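Local coordinates for protein salicylaldehyde dehydrogenase NahF (Pseudomonas putida, PDB 4JZ6) that probably catalyses the NAD+-dependent oxidation of salicylaldehyde to salicylate, a step of naphthalene degradation, at residues 226-229 and 230-234; 280-283 and 284-288. All coordinates share one frame; numbering follows the deposited sequence.

Followed from the N terminus, contact 1 comes first, within helix 225-233, and is complete before contact 2 begins at the start of helix 282-294. Each joins residues that follow one another without a gap, so neither closes a long loop, and the two lie in series without nesting or crossing. Contact 1 belongs to the helix between strands 215-218 and 240-244 of the six-stranded sheet. Contact 2 belongs to the helix of the beta-alpha-beta unit running from strand 273-276 to strand 306-310 in the seven-stranded sheet. The centres of contact 1 and contact 2 are about 46 Å apart, on opposite sides of the chain's centre; contact 2 also reaches the second subunit.

Contact 1. Residues 226-229 and 230-234; sequences PEIA and DALIS
The carboxylate of D230 turns one face onto the carbonyl oxygen of P226, one helical turn earlier. P226 O lies almost straight above D230 CG at 3.1 Å, and it is equally far from OD1 and OD2, which shows a face contact and not an edge contact. Both groups are acceptors, so the approach is no hydrogen bond. It follows from D230 CG standing beside its own backbone N (chi1 -64°), because that N is the donor that P226 O receives, at 2.8 Å. With an alanine in place of D230 the backbone bond to P226 O could still form, but K256 would probably lose the acidic group that lies against it.

The same i to i+4 pattern continues with A231 N to E227 O, L232 N to I228 O and I233 N to A229 O, the last at 2.9 Å. I233 CG1 lies beside that same carbonyl, 3.2 Å from A229 O. These four successive bonds define an alpha-helical segment, here in the helix linking strands 215-218 and 240-244 of the six-stranded sheet. Further along, D230 O is held from opposite faces of its plane, by S234 N at 2.9 Å and by S234 OG at 2.8 Å; S234 OG is also hydrogen-bonded to H260 NE2.

On the apolar side I228 and L232 lie alongside each other and point the same way, with I228 CG2 3.8 Å from L232 CD1.

Within the fold, helix 56-73 packs against E227, I228, A231 and L232 through V56 and A59. K256 of helix 247-259 touches D230 and I233, while L160 of strand 159-162, inside the six-stranded sheet, meets L232 and I233.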
loop_
_atom_site.group_PDB
_atom_site.type_symbol
_atom_site.label_atom_id
_atom_site.label_comp_id
_atom_site.label_asym_id
_atom_site.label_seq_id
_atom_site.Cartn_x
_atom_site.Cartn_y
_atom_site.Cartn_z
ATOM N N PRO A 226 -17.484 2.490 14.701
ATOM C CA PRO A 226 -16.445 1.459 14.793
ATOM C C PRO A 226 -16.921 0.067 14.391
ATOM O O PRO A 226 -16.272 -0.568 13.562
ATOM C CB PRO A 226 -16.049 1.482 16.276
ATOM C CG PRO A 226 -17.109 2.274 16.967
ATOM C CD PRO A 226 -17.596 3.247 15.960
ATOM N N GLU A 227 -18.037 -0.393 14.945
ATOM C CA GLU A 227 -18.492 -1.754 14.668
ATOM C C GLU A 227 -19.003 -1.935 13.241
ATOM O O GLU A 227 -18.892 -3.020 12.670
ATOM C CB GLU A 227 -19.546 -2.200 15.681
ATOM C CG GLU A 227 -20.870 -1.486 15.571
ATOM C CD GLU A 227 -21.903 -2.081 16.495
ATOM O OE1 GLU A 227 -22.891 -1.382 16.822
ATOM O OE2 GLU A 227 -21.722 -3.255 16.895
ATOM N N ILE A 228 -19.565 -0.876 12.669
ATOM C CA ILE A 228 -19.984 -0.908 11.275
ATOM C C ILE A 228 -18.749 -1.025 10.391
ATOM O O ILE A 228 -18.735 -1.787 9.423
ATOM C CB ILE A 228 -20.822 0.336 10.903
ATOM C CG1 ILE A 228 -22.244 0.184 11.452
ATOM C CG2 ILE A 228 -20.857 0.547 9.394
ATOM C CD1 ILE A 228 -23.106 1.401 11.261
ATOM N N ALA A 229 -17.703 -0.286 10.748
ATOM C CA ALA A 229 -16.438 -0.369 10.033
ATOM C C ALA A 229 -15.822 -1.765 10.165
ATOM O O ALA A 229 -15.412 -2.365 9.166
ATOM C CB ALA A 229 -15.481 0.691 10.526
ATOM N N ASP A 230 -15.776 -2.281 11.393
ATOM C CA ASP A 230 -15.220 -3.610 11.655
ATOM C C ASP A 230 -15.915 -4.685 10.833
ATOM O O ASP A 230 -15.263 -5.571 10.283
ATOM C CB ASP A 230 -15.325 -3.973 13.137
ATOM C CG ASP A 230 -14.511 -3.053 14.028
ATOM O OD1 ASP A 230 -13.557 -2.413 13.533
ATOM O OD2 ASP A 230 -14.825 -2.976 15.235
ATOM N N ALA A 231 -17.240 -4.601 10.753
ATOM C CA ALA A 231 -18.029 -5.582 10.010
ATOM C C ALA A 231 -17.715 -5.546 8.518
ATOM O O ALA A 231 -17.631 -6.587 7.858
ATOM C CB ALA A 231 -19.502 -5.347 10.237
ATOM N N LEU A 232 -17.546 -4.338 7.991
ATOM C CA LEU A 232 -17.242 -4.163 6.580
ATOM C C LEU A 232 -15.814 -4.608 6.240
ATOM O O LEU A 232 -15.574 -5.230 5.204
ATOM C CB LEU A 232 -17.500 -2.713 6.170
ATOM C CG LEU A 232 -18.996 -2.383 6.165
ATOM C CD1 LEU A 232 -19.242 -0.889 6.276
ATOM C CD2 LEU A 232 -19.658 -2.941 4.908
ATOM N N ILE A 233 -14.872 -4.298 7.120
ATOM C CA ILE A 233 -13.484 -4.693 6.912
ATOM C C ILE A 233 -13.350 -6.208 7.003
ATOM O O ILE A 233 -12.600 -6.818 6.236
ATOM C CB ILE A 233 -12.552 -4.016 7.941
ATOM C CG1 ILE A 233 -12.543 -2.501 7.732
ATOM C CG2 ILE A 233 -11.135 -4.561 7.834
ATOM C CD1 ILE A 233 -11.976 -1.744 8.905
ATOM N N SER A 234 -14.094 -6.811 7.928
ATOM C CA SER A 234 -14.070 -8.260 8.122
ATOM C C SER A 234 -14.915 -8.980 7.082
ATOM O O SER A 234 -14.914 -10.207 7.019
ATOM C CB SER A 234 -14.568 -8.627 9.522
ATOM O OG SER A 234 -13.820 -7.965 10.526
#

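Contact 2. Residues 280-283 and 284-288; sequences ADIN and AAVKA. With SO4 (sulfate ion), chain E.
K287 NZ is gripped by several groups, one of which links it to N283: a water accepts from it at 3.0 Å and donates to N283 OD1 at 3.2 Å. The others belong to the second subunit, where E495 OE2 forms a salt bridge and Q496 O a hydrogen bond. A bend in the lysine chain (chi3 -76°) accompanies its course past the asparagine, with K287 CE 3.6 Å from N283 OD1.

D281 is the N-cap. Its OD1 accepts from A284 N at 3.2 Å along a nearly straight N-H path (172°), yet the donor stands well above the carboxylate plane, 73° out of it. D281 CG also packs 3.5 Å from A284 CB, and the two residues share F494 of the second subunit as a neighbour. The backbone D281 O in turn accepts from A285 N at 2.9 Å, an i to i+4 bond that starts from the cap residue.

A sulfate ion, probably from the crystallisation liquor, accepts from N283 N at its O4, 3.2 Å away, and is also hydrogen-bonded to R320 and R431. Carboxylate and sulfate thus answer amide N-H groups of the first turn, consistent with the positive end of a helix dipole, while K287 carries its charge to the subunit interface.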
loop_
_atom_site.group_PDB
_atom_site.type_symbol
_atom_site.label_atom_id
_atom_site.label_comp_id
_atom_site.label_asym_id
_atom_site.label_seq_id
_atom_site.Cartn_x
_atom_site.Cartn_y
_atom_site.Cartn_z
ATOM N N ALA A 280 11.889 35.862 1.862
ATOM C CA ALA A 280 10.521 35.805 1.362
ATOM C C ALA A 280 9.904 37.147 0.963
ATOM O O ALA A 280 10.214 38.189 1.533
ATOM C CB ALA A 280 9.630 35.094 2.372
ATOM N N ASP A 281 9.043 37.096 -0.049
ATOM C CA ASP A 281 8.127 38.176 -0.361
ATOM C C ASP A 281 7.098 38.153 0.767
ATOM O O ASP A 281 6.165 37.354 0.741
ATOM C CB ASP A 281 7.466 37.895 -1.714
ATOM C CG ASP A 281 6.489 38.987 -2.152
ATOM O OD1 ASP A 281 6.014 39.781 -1.307
ATOM O OD2 ASP A 281 6.178 39.032 -3.364
ATOM N N ILE A 282 7.281 39.014 1.765
ATOM C CA ILE A 282 6.446 38.987 2.965
ATOM C C ILE A 282 4.971 39.249 2.661
ATOM O O ILE A 282 4.085 38.610 3.238
ATOM C CB ILE A 282 6.961 39.973 4.026
ATOM C CG1 ILE A 282 8.403 39.631 4.390
ATOM C CG2 ILE A 282 6.094 39.938 5.278
ATOM C CD1 ILE A 282 8.996 40.568 5.405
ATOM N N ASN A 283 4.708 40.180 1.750
ATOM C CA ASN A 283 3.348 40.407 1.281
ATOM C C ASN A 283 2.713 39.103 0.801
ATOM O O ASN A 283 1.657 38.696 1.287
ATOM C CB ASN A 283 3.336 41.441 0.155
ATOM C CG ASN A 283 1.957 41.628 -0.448
ATOM O OD1 ASN A 283 1.665 41.125 -1.537
ATOM N ND2 ASN A 283 1.097 42.351 0.261
ATOM N N ALA A 284 3.385 38.444 -0.137
ATOM C CA ALA A 284 2.887 37.213 -0.729
ATOM C C ALA A 284 2.732 36.093 0.299
ATOM O O ALA A 284 1.789 35.298 0.227
ATOM C CB ALA A 284 3.795 36.771 -1.862
ATOM N N ALA A 285 3.659 36.026 1.249
ATOM C CA ALA A 285 3.640 34.961 2.245
ATOM C C ALA A 285 2.502 35.161 3.236
ATOM O O ALA A 285 1.830 34.201 3.618
ATOM C CB ALA A 285 4.970 34.870 2.967
ATOM N N VAL A 286 2.286 36.408 3.647
ATOM C CA VAL A 286 1.178 36.723 4.542
ATOM C C VAL A 286 -0.150 36.312 3.912
ATOM O O VAL A 286 -0.984 35.682 4.565
ATOM C CB VAL A 286 1.157 38.216 4.940
ATOM C CG1 VAL A 286 -0.158 38.575 5.614
ATOM C CG2 VAL A 286 2.324 38.530 5.864
ATOM N N LYS A 287 -0.328 36.638 2.635
ATOM C CA LYS A 287 -1.542 36.261 1.914
ATOM C C LYS A 287 -1.752 34.749 1.894
ATOM O O LYS A 287 -2.854 34.259 2.140
ATOM C CB LYS A 287 -1.536 36.826 0.489
ATOM C CG LYS A 287 -1.544 38.347 0.436
ATOM C CD LYS A 287 -2.033 38.883 -0.900
ATOM C CE LYS A 287 -0.985 38.771 -1.992
ATOM N NZ LYS A 287 -1.492 39.321 -3.287
ATOM N N ALA A 288 -0.692 34.007 1.613
ATOM C CA ALA A 288 -0.793 32.555 1.611
ATOM C C ALA A 288 -1.078 32.060 3.019
ATOM O O ALA A 288 -1.847 31.120 3.214
ATOM C CB ALA A 288 0.479 31.935 1.081
HETATM S S SO4 E . 8.141 42.482 1.034
HETATM O O1 SO4 E . 8.768 43.305 2.067
HETATM O O2 SO4 E . 8.650 42.892 -0.272
HETATM O O3 SO4 E . 8.491 41.087 1.280
HETATM O O4 SO4 E . 6.686 42.639 1.061
HETATM O O HOH W 1 -1.004 42.241 -2.935
#